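Local coordinates for DUF2235 domain-containing protein (Pseudomonas aeruginosa, PDB 4O5P) that probably hydrolyses membrane phospholipids as an effector delivered through type VI secretion, at residues A[374-379]-A[455-460]; A[400-405]-A[657-662]; A[752-757]-A[810-815]. All blocks are in the same frame, centred on the assembly; numbering follows the deposited sequence.

Interaction 1. Residues A[374-379]-A[455-460]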
loop_
_atom_site.group_PDB
_atom_site.type_symbol
_atom_site.label_atom_id
_atom_site.label_comp_id
_atom_site.label_asym_id
_atom_site.label_seq_id
_atom_site.Cartn_x
_atom_site.Cartn_y
_atom_site.Cartn_z
ATOM N N ALA A 374 14.192 -9.106 -0.186
ATOM C CA ALA A 374 14.490 -7.986 0.711
ATOM C C ALA A 374 15.318 -6.932 -0.028
ATOM O O ALA A 374 16.331 -7.272 -0.647
ATOM C CB ALA A 374 15.240 -8.467 1.930
ATOM N N TYR A 375 14.880 -5.672 0.057
ATOM C CA TYR A 375 15.498 -4.514 -0.617
ATOM C C TYR A 375 15.830 -3.381 0.373
ATOM O O TYR A 375 15.141 -3.193 1.374
ATOM C CB TYR A 375 14.571 -3.956 -1.723
ATOM C CG TYR A 375 14.832 -4.558 -3.090
ATOM C CD1 TYR A 375 14.387 -5.838 -3.410
ATOM C CD2 TYR A 375 15.538 -3.852 -4.057
ATOM C CE1 TYR A 375 14.642 -6.402 -4.672
ATOM C CE2 TYR A 375 15.809 -4.409 -5.297
ATOM C CZ TYR A 375 15.356 -5.677 -5.595
ATOM O OH TYR A 375 15.623 -6.215 -6.835
ATOM N N PRO A 376 16.880 -2.599 0.077
ATOM C CA PRO A 376 17.283 -1.502 0.959
ATOM C C PRO A 376 16.400 -0.292 0.734
ATOM O O PRO A 376 15.792 -0.182 -0.337
ATOM C CB PRO A 376 18.710 -1.196 0.484
ATOM C CG PRO A 376 18.652 -1.483 -0.965
ATOM C CD PRO A 376 17.770 -2.716 -1.088
ATOM N N GLY A 377 16.339 0.599 1.723
ATOM C CA GLY A 377 15.544 1.810 1.627
ATOM C C GLY A 377 14.230 1.731 2.370
ATOM O O GLY A 377 13.866 0.699 2.930
ATOM N N VAL A 378 13.511 2.842 2.403
ATOM C CA VAL A 378 12.227 2.866 3.064
ATOM C C VAL A 378 11.141 2.635 2.010
ATOM O O VAL A 378 11.460 2.199 0.907
ATOM C CB VAL A 378 12.032 4.154 3.849
ATOM C CG1 VAL A 378 13.143 4.248 4.926
ATOM C CG2 VAL A 378 12.091 5.351 2.929
ATOM N N HIS A 379 9.883 2.906 2.357
ATOM C CA HIS A 379 8.723 2.428 1.593
ATOM C C HIS A 379 8.823 2.767 0.083
ATOM O O HIS A 379 8.792 1.871 -0.794
ATOM C CB HIS A 379 7.458 3.028 2.234
ATOM C CG HIS A 379 6.161 2.522 1.682
ATOM N ND1 HIS A 379 5.911 1.187 1.447
ATOM C CD2 HIS A 379 5.010 3.173 1.388
ATOM C CE1 HIS A 379 4.675 1.040 1.011
ATOM N NE2 HIS A 379 4.108 2.233 0.954
ATOM N N THR A 455 26.456 0.302 -8.256
ATOM C CA THR A 455 27.583 -0.033 -7.400
ATOM C C THR A 455 27.213 0.045 -5.915
ATOM O O THR A 455 27.530 -0.856 -5.129
ATOM C CB THR A 455 28.733 0.929 -7.670
ATOM O OG1 THR A 455 29.314 0.625 -8.951
ATOM C CG2 THR A 455 29.791 0.799 -6.605
ATOM N N ARG A 456 26.543 1.129 -5.543
ATOM C CA ARG A 456 26.115 1.330 -4.161
ATOM C C ARG A 456 25.082 0.295 -3.710
ATOM O O ARG A 456 25.156 -0.292 -2.601
ATOM C CB ARG A 456 25.565 2.760 -4.028
ATOM C CG ARG A 456 26.666 3.838 -4.203
ATOM C CD ARG A 456 26.078 5.240 -4.314
ATOM N NE ARG A 456 27.104 6.271 -4.458
ATOM C CZ ARG A 456 26.884 7.577 -4.301
ATOM N NH1 ARG A 456 25.677 8.014 -3.992
ATOM N NH2 ARG A 456 27.874 8.448 -4.463
ATOM N N PHE A 457 24.108 0.062 -4.583
ATOM C CA PHE A 457 23.140 -0.980 -4.318
ATOM C C PHE A 457 23.870 -2.296 -4.096
ATOM O O PHE A 457 23.647 -2.984 -3.113
ATOM C CB PHE A 457 22.150 -1.123 -5.480
ATOM C CG PHE A 457 21.255 -2.308 -5.339
ATOM C CD1 PHE A 457 21.646 -3.554 -5.821
ATOM C CD2 PHE A 457 20.038 -2.188 -4.688
ATOM C CE1 PHE A 457 20.827 -4.657 -5.665
ATOM C CE2 PHE A 457 19.206 -3.285 -4.537
ATOM C CZ PHE A 457 19.602 -4.522 -5.027
ATOM N N ASN A 458 24.745 -2.665 -5.018
ATOM C CA ASN A 458 25.466 -3.920 -4.871
ATOM C C ASN A 458 26.326 -4.003 -3.602
ATOM O O ASN A 458 26.546 -5.087 -3.078
ATOM C CB ASN A 458 26.273 -4.220 -6.134
ATOM C CG ASN A 458 25.377 -4.535 -7.329
ATOM O OD1 ASN A 458 24.274 -5.062 -7.168
ATOM N ND2 ASN A 458 25.849 -4.207 -8.536
ATOM N N ALA A 459 26.797 -2.871 -3.083
ATOM C CA ALA A 459 27.527 -2.930 -1.809
ATOM C C ALA A 459 26.562 -3.348 -0.702
ATOM O O ALA A 459 26.866 -4.226 0.145
ATOM C CB ALA A 459 28.173 -1.595 -1.490
ATOM N N TRP A 460 25.385 -2.727 -0.712
ATOM C CA TRP A 460 24.351 -3.180 0.205
ATOM C C TRP A 460 24.034 -4.667 0.009
ATOM O O TRP A 460 24.005 -5.444 0.962
ATOM C CB TRP A 460 23.078 -2.349 0.059
ATOM C CG TRP A 460 22.049 -2.791 1.037
ATOM C CD1 TRP A 460 21.912 -2.372 2.331
ATOM C CD2 TRP A 460 21.053 -3.789 0.830
ATOM N NE1 TRP A 460 20.865 -3.026 2.930
ATOM C CE2 TRP A 460 20.317 -3.907 2.026
ATOM C CE3 TRP A 460 20.688 -4.582 -0.266
ATOM C CZ2 TRP A 460 19.244 -4.789 2.170
ATOM C CZ3 TRP A 460 19.633 -5.477 -0.123
ATOM C CH2 TRP A 460 18.917 -5.563 1.085
#
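The carbonyl oxygen of Ala374 meets the indole of Trp460 at the ring edge, near its plane, with Ala374 O 3.6 Å from Trp460 CH2. The rest is mostly apolar packing, led by the Pro376 ring on the indole. The pyrrolidine of Pro376 covers one face of that indole: Pro376 CB stands 3.5 Å from the centroid of the five-membered ring, 11° off its normal, a clear CH-pi contact. Further over the benzene half, Pro376 CD reaches Trp460 CZ3 at 3.5 Å. In Trp460, CG is anti to the backbone N (chi1 -178°), and the second torsion turns the ring so that one face meets Pro376. Trp460 NE1 is hydrogen-bonded to Glu476, outside the two segments. Phe457, one turn earlier, supplies the second aromatic group. Its CE2 is the touching corner, 3.7 Å from Tyr375 CE2 and 3.8 Å from Pro376 CD. The two rings are tilted by 40°, so they neither stack nor form a T. Tyr375 OH and His409 share a hydrogen bond. Just downstream, His379 bonds Asp281 and Ser237, consistent with the catalytic triad of an alpha/beta hydrolase. Helix 451-463 thus lies over the end of strand 370-375, with strand 7-10 beside Ala374, helix 403-416 against Tyr375 and Phe457, and helix 649-657 against Trp460.

Interaction 2. Residues A[400-405]-A[657-662]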
loop_
_atom_site.group_PDB
_atom_site.type_symbol
_atom_site.label_atom_id
_atom_site.label_comp_id
_atom_site.label_asym_id
_atom_site.label_seq_id
_atom_site.Cartn_x
_atom_site.Cartn_y
_atom_site.Cartn_z
ATOM N N PHE A 400 19.609 7.977 -10.462
ATOM C CA PHE A 400 20.305 7.783 -9.184
ATOM C C PHE A 400 19.341 7.395 -8.069
ATOM O O PHE A 400 19.742 7.200 -6.917
ATOM C CB PHE A 400 21.082 9.041 -8.788
ATOM C CG PHE A 400 22.166 9.409 -9.761
ATOM C CD1 PHE A 400 23.393 8.746 -9.743
ATOM C CD2 PHE A 400 21.958 10.411 -10.702
ATOM C CE1 PHE A 400 24.396 9.079 -10.648
ATOM C CE2 PHE A 400 22.958 10.758 -11.605
ATOM C CZ PHE A 400 24.180 10.090 -11.580
ATOM N N LEU A 401 18.069 7.284 -8.431
ATOM C CA LEU A 401 16.996 7.014 -7.487
ATOM C C LEU A 401 17.009 5.528 -7.138
ATOM O O LEU A 401 16.946 4.676 -8.036
ATOM C CB LEU A 401 15.665 7.404 -8.150
ATOM C CG LEU A 401 14.499 8.134 -7.476
ATOM C CD1 LEU A 401 14.922 9.205 -6.490
ATOM C CD2 LEU A 401 13.586 8.741 -8.557
ATOM N N LEU A 402 17.083 5.210 -5.844
ATOM C CA LEU A 402 17.245 3.824 -5.410
ATOM C C LEU A 402 16.156 2.895 -5.988
ATOM O O LEU A 402 16.427 1.763 -6.440
ATOM C CB LEU A 402 17.282 3.778 -3.876
ATOM C CG LEU A 402 17.480 2.433 -3.180
ATOM C CD1 LEU A 402 18.675 1.683 -3.729
ATOM C CD2 LEU A 402 17.650 2.657 -1.675
ATOM N N SER A 403 14.933 3.409 -6.027
ATOM C CA SER A 403 13.785 2.641 -6.498
ATOM C C SER A 403 13.911 2.139 -7.942
ATOM O O SER A 403 13.120 1.313 -8.375
ATOM C CB SER A 403 12.517 3.475 -6.359
ATOM O OG SER A 403 12.695 4.738 -6.956
ATOM N N GLN A 404 14.891 2.649 -8.679
ATOM C CA GLN A 404 15.125 2.183 -10.045
ATOM C C GLN A 404 15.623 0.745 -10.120
ATOM O O GLN A 404 15.494 0.109 -11.173
ATOM C CB GLN A 404 16.082 3.128 -10.794
ATOM C CG GLN A 404 15.527 4.553 -10.983
ATOM C CD GLN A 404 14.372 4.621 -11.975
ATOM O OE1 GLN A 404 13.219 4.884 -11.605
ATOM N NE2 GLN A 404 14.680 4.399 -13.247
ATOM N N ILE A 405 16.177 0.216 -9.028
ATOM C CA ILE A 405 16.696 -1.161 -9.087
ATOM C C ILE A 405 15.528 -2.135 -9.013
ATOM O O ILE A 405 15.311 -2.964 -9.921
ATOM C CB ILE A 405 17.730 -1.464 -7.950
ATOM C CG1 ILE A 405 18.843 -0.419 -7.927
ATOM C CG2 ILE A 405 18.322 -2.861 -8.104
ATOM C CD1 ILE A 405 19.680 -0.381 -9.197
ATOM N N GLU A 657 22.930 9.261 0.109
ATOM C CA GLU A 657 22.406 9.847 -1.127
ATOM C C GLU A 657 21.305 9.039 -1.840
ATOM O O GLU A 657 20.772 9.479 -2.858
ATOM C CB GLU A 657 23.556 10.115 -2.118
ATOM C CG GLU A 657 24.612 11.100 -1.609
ATOM C CD GLU A 657 25.649 11.433 -2.669
ATOM O OE1 GLU A 657 25.786 10.664 -3.647
ATOM O OE2 GLU A 657 26.320 12.477 -2.534
ATOM N N GLN A 658 20.954 7.866 -1.320
ATOM C CA GLN A 658 19.891 7.073 -1.963
ATOM C C GLN A 658 18.713 6.754 -1.039
ATOM O O GLN A 658 17.559 6.879 -1.445
ATOM C CB GLN A 658 20.467 5.794 -2.569
ATOM C CG GLN A 658 20.852 5.947 -4.060
ATOM C CD GLN A 658 22.115 6.764 -4.298
ATOM O OE1 GLN A 658 23.067 6.703 -3.519
ATOM N NE2 GLN A 658 22.131 7.529 -5.392
ATOM N N VAL A 659 19.017 6.397 0.208
ATOM C CA VAL A 659 18.007 5.961 1.160
ATOM C C VAL A 659 17.297 7.142 1.809
ATOM O O VAL A 659 17.926 7.988 2.466
ATOM C CB VAL A 659 18.612 5.038 2.239
ATOM C CG1 VAL A 659 17.565 4.686 3.313
ATOM C CG2 VAL A 659 19.168 3.763 1.590
ATOM N N HIS A 660 15.980 7.188 1.644
ATOM C CA HIS A 660 15.176 8.266 2.234
ATOM C C HIS A 660 14.822 7.974 3.685
ATOM O O HIS A 660 15.169 6.927 4.219
ATOM C CB HIS A 660 13.906 8.539 1.422
ATOM C CG HIS A 660 14.167 9.142 0.078
ATOM N ND1 HIS A 660 14.729 8.426 -0.963
ATOM C CD2 HIS A 660 13.950 10.393 -0.397
ATOM C CE1 HIS A 660 14.835 9.213 -2.023
ATOM N NE2 HIS A 660 14.374 10.413 -1.703
ATOM N N ASP A 661 14.147 8.921 4.322
ATOM C CA ASP A 661 13.808 8.783 5.725
ATOM C C ASP A 661 12.330 9.080 5.797
ATOM O O ASP A 661 11.912 10.241 5.870
ATOM C CB ASP A 661 14.614 9.781 6.570
ATOM C CG ASP A 661 14.437 9.569 8.069
ATOM O OD1 ASP A 661 13.359 9.104 8.498
ATOM O OD2 ASP A 661 15.370 9.881 8.841
ATOM N N SER A 662 11.523 8.030 5.739
ATOM C CA SER A 662 10.093 8.223 5.649
ATOM C C SER A 662 9.545 8.709 6.991
ATOM O O SER A 662 8.416 9.172 7.071
ATOM C CB SER A 662 9.422 6.935 5.206
ATOM O OG SER A 662 9.734 5.891 6.099
HETATM O O HOH W 1 16.653 7.260 -3.982
#
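Gln658 and Phe400 join the exit of helix 649-657 to the chain entering helix 403-416, a side-chain amide to main-chain carbonyl link between the hydrolase-type catalytic region and the C-terminal region. Gln658 is the first residue to leave helical backbone angles. Its CB rests on Leu402 CB at 4.0 Å. CG comes next, 3.3 Å from Phe400 O, and a bend at chi2 (74°) sets CD beside the same oxygen, 3.6 Å away. At the tip, Gln658 NE2 closes on Phe400 O and donates to it over 2.9 Å. The bond is nearly straight at 166°, arrives on a lone pair in the carbonyl plane, and leaves within the amide plane, so both flat groups are well placed for it. The other branch, OE1, probably accepts from Arg456 NH1, which would engage both ends of the buried amide and restrain its rotation. A water adds a second polar bridge: it accepts from Leu402 N at 2.8 Å and donates to Gln658 O at 2.7 Å. This water also sits in the plane of the His660 ring, at its edge, while His660 ND1 bonds to Asp381. Beyond the polar part, Leu402 and Val659 lie side by side and point the same way, Leu402 CD2 touching Val659 CG2 at 3.8 Å.

Interaction 3. Residues A[752-757]-A[810-815]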
loop_
_atom_site.group_PDB
_atom_site.type_symbol
_atom_site.label_atom_id
_atom_site.label_comp_id
_atom_site.label_asym_id
_atom_site.label_seq_id
_atom_site.Cartn_x
_atom_site.Cartn_y
_atom_site.Cartn_z
ATOM N N ALA A 752 -13.018 5.092 28.035
ATOM C CA ALA A 752 -13.550 5.603 26.779
ATOM C C ALA A 752 -14.531 6.737 27.010
ATOM O O ALA A 752 -15.232 6.771 28.031
ATOM C CB ALA A 752 -14.225 4.482 25.987
ATOM N N PHE A 753 -14.589 7.658 26.053
ATOM C CA PHE A 753 -15.549 8.751 26.128
ATOM C C PHE A 753 -16.054 9.140 24.739
ATOM O O PHE A 753 -15.453 8.794 23.722
ATOM C CB PHE A 753 -14.920 9.960 26.835
ATOM C CG PHE A 753 -13.637 10.429 26.209
ATOM C CD1 PHE A 753 -12.425 9.867 26.582
ATOM C CD2 PHE A 753 -13.642 11.430 25.251
ATOM C CE1 PHE A 753 -11.243 10.294 26.008
ATOM C CE2 PHE A 753 -12.465 11.869 24.678
ATOM C CZ PHE A 753 -11.267 11.298 25.045
ATOM N N ASP A 754 -17.171 9.849 24.698
ATOM C CA ASP A 754 -17.646 10.458 23.468
ATOM C C ASP A 754 -16.817 11.719 23.197
ATOM O O ASP A 754 -16.704 12.582 24.071
ATOM C CB ASP A 754 -19.128 10.810 23.632
ATOM C CG ASP A 754 -19.675 11.605 22.479
ATOM O OD1 ASP A 754 -19.179 11.432 21.351
ATOM O OD2 ASP A 754 -20.628 12.396 22.688
ATOM N N PRO A 755 -16.222 11.829 21.995
ATOM C CA PRO A 755 -15.398 13.001 21.661
ATOM C C PRO A 755 -16.215 14.299 21.591
ATOM O O PRO A 755 -15.703 15.372 21.910
ATOM C CB PRO A 755 -14.867 12.665 20.263
ATOM C CG PRO A 755 -14.934 11.192 20.160
ATOM C CD PRO A 755 -16.147 10.789 20.949
ATOM N N LEU A 756 -17.467 14.200 21.158
ATOM C CA LEU A 756 -18.301 15.389 20.986
ATOM C C LEU A 756 -18.698 16.050 22.305
ATOM O O LEU A 756 -18.690 17.275 22.412
ATOM C CB LEU A 756 -19.554 15.063 20.173
ATOM C CG LEU A 756 -19.308 14.483 18.777
ATOM C CD1 LEU A 756 -20.588 14.542 17.961
ATOM C CD2 LEU A 756 -18.195 15.235 18.081
ATOM N N THR A 757 -19.058 15.243 23.295
ATOM C CA THR A 757 -19.575 15.770 24.549
ATOM C C THR A 757 -18.606 15.607 25.720
ATOM O O THR A 757 -18.738 16.293 26.731
ATOM C CB THR A 757 -20.876 15.075 24.914
ATOM O OG1 THR A 757 -21.473 15.719 26.044
ATOM C CG2 THR A 757 -20.587 13.673 25.269
ATOM N N LEU A 810 -27.975 12.800 21.504
ATOM C CA LEU A 810 -28.422 14.049 20.901
ATOM C C LEU A 810 -27.312 14.641 20.016
ATOM O O LEU A 810 -27.549 15.010 18.843
ATOM C CB LEU A 810 -28.827 15.034 22.002
ATOM C CG LEU A 810 -29.155 16.444 21.534
ATOM C CD1 LEU A 810 -30.318 16.383 20.567
ATOM C CD2 LEU A 810 -29.474 17.334 22.723
ATOM N N ALA A 811 -26.095 14.695 20.561
ATOM C CA ALA A 811 -24.958 15.227 19.794
ATOM C C ALA A 811 -24.672 14.414 18.527
ATOM O O ALA A 811 -24.553 14.969 17.425
ATOM C CB ALA A 811 -23.711 15.303 20.664
ATOM N N GLN A 812 -24.549 13.102 18.699
ATOM C CA GLN A 812 -24.319 12.182 17.587
ATOM C C GLN A 812 -25.403 12.284 16.513
ATOM O O GLN A 812 -25.103 12.292 15.316
ATOM C CB GLN A 812 -24.244 10.748 18.115
ATOM C CG GLN A 812 -22.967 10.407 18.859
ATOM C CD GLN A 812 -21.746 10.426 17.952
ATOM O OE1 GLN A 812 -21.638 9.637 17.004
ATOM N NE2 GLN A 812 -20.820 11.329 18.236
ATOM N N GLN A 813 -26.660 12.360 16.948
ATOM C CA GLN A 813 -27.809 12.492 16.048
ATOM C C GLN A 813 -27.737 13.768 15.231
ATOM O O GLN A 813 -28.131 13.788 14.058
ATOM C CB GLN A 813 -29.122 12.530 16.837
ATOM C CG GLN A 813 -29.800 11.191 17.080
ATOM C CD GLN A 813 -30.896 11.297 18.125
ATOM O OE1 GLN A 813 -31.071 12.345 18.758
ATOM N NE2 GLN A 813 -31.632 10.212 18.321
ATOM N N THR A 814 -27.284 14.851 15.860
ATOM C CA THR A 814 -27.220 16.128 15.149
ATOM C C THR A 814 -26.304 16.029 13.924
ATOM O O THR A 814 -26.680 16.452 12.829
ATOM C CB THR A 814 -26.838 17.295 16.078
ATOM O OG1 THR A 814 -27.837 17.427 17.100
ATOM C CG2 THR A 814 -26.760 18.597 15.297
ATOM N N VAL A 815 -25.125 15.437 14.101
ATOM C CA VAL A 815 -24.246 15.152 12.971
ATOM C C VAL A 815 -24.912 14.194 11.978
ATOM O O VAL A 815 -25.011 14.488 10.785
ATOM C CB VAL A 815 -22.917 14.531 13.431
ATOM C CG1 VAL A 815 -21.944 14.440 12.265
ATOM C CG2 VAL A 815 -22.318 15.348 14.553
#
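Leu756 packs on Ala811 and Val815, and these three side chains make the apolar part of the contact. The leucine CB faces the helix, with Leu756 CB 4.2 Å from Ala811 CB. The extended second torsion of Leu756 (chi2 -166°) carries CD1 onward, and Leu756 CD1 meets Val815 CG2 at 3.9 Å.

Gln812 NE2 is where carbon and acid meet one amide. The Gln812 chain is bent at chi2 (-66°), and its NE2 comes to 3.2 Å from Leu756 CD1, the two side chains crossing at about a right angle. The same nitrogen, Gln812 NE2, lies 3.5 Å from Asp754 OD1. Asp754 and Gln812 slide past each other in opposite directions with carboxylate and amide planes 86° apart, a polar neighbourhood rather than a bond.

The hydrogen bonds themselves stay within each segment. Asp754 OD1 accepts from Leu756 N at 3.3 Å, a weak bond that closes an Asx turn just before the leucine's side chain meets the helix. In the helix, Leu810 O takes two donors from opposite faces of its plane, Thr814 N and the hydroxyl Thr814 OG1, the latter at 3.0 Å.

Asp754 and Thr757 also touch Val808, so the turn leans on more than one turn of the helix. Taken together, this is an Asx turn, closed by a weak bond, that follows edge strand 749-753 of a three-stranded antiparallel sheet and packs on the final modelled helix.

Overall arrangement
Interactions 1 and 2 are buried neighbours with centres 8 Å apart, and both join the catalytic region to the C-terminal region. They touch directly: Arg456 on the helix of interaction 1 makes a salt bridge to Glu657 of interaction 2, Val378 packs on His660 O, and Leu402 reaches Pro376 O. Their segments alternate along the chain, so the two ties cross. Interaction 1 is aromatic and proline packing, whereas interaction 2 relies on a hydrogen bond from a side-chain amide to a main-chain carbonyl, plus a bridging water. Interaction 3 lies at the surface across the chain's centre, some 45 to 49 Å away centre to centre. There a smaller, partly exposed contact joins the end of an edge strand to the last modelled helix.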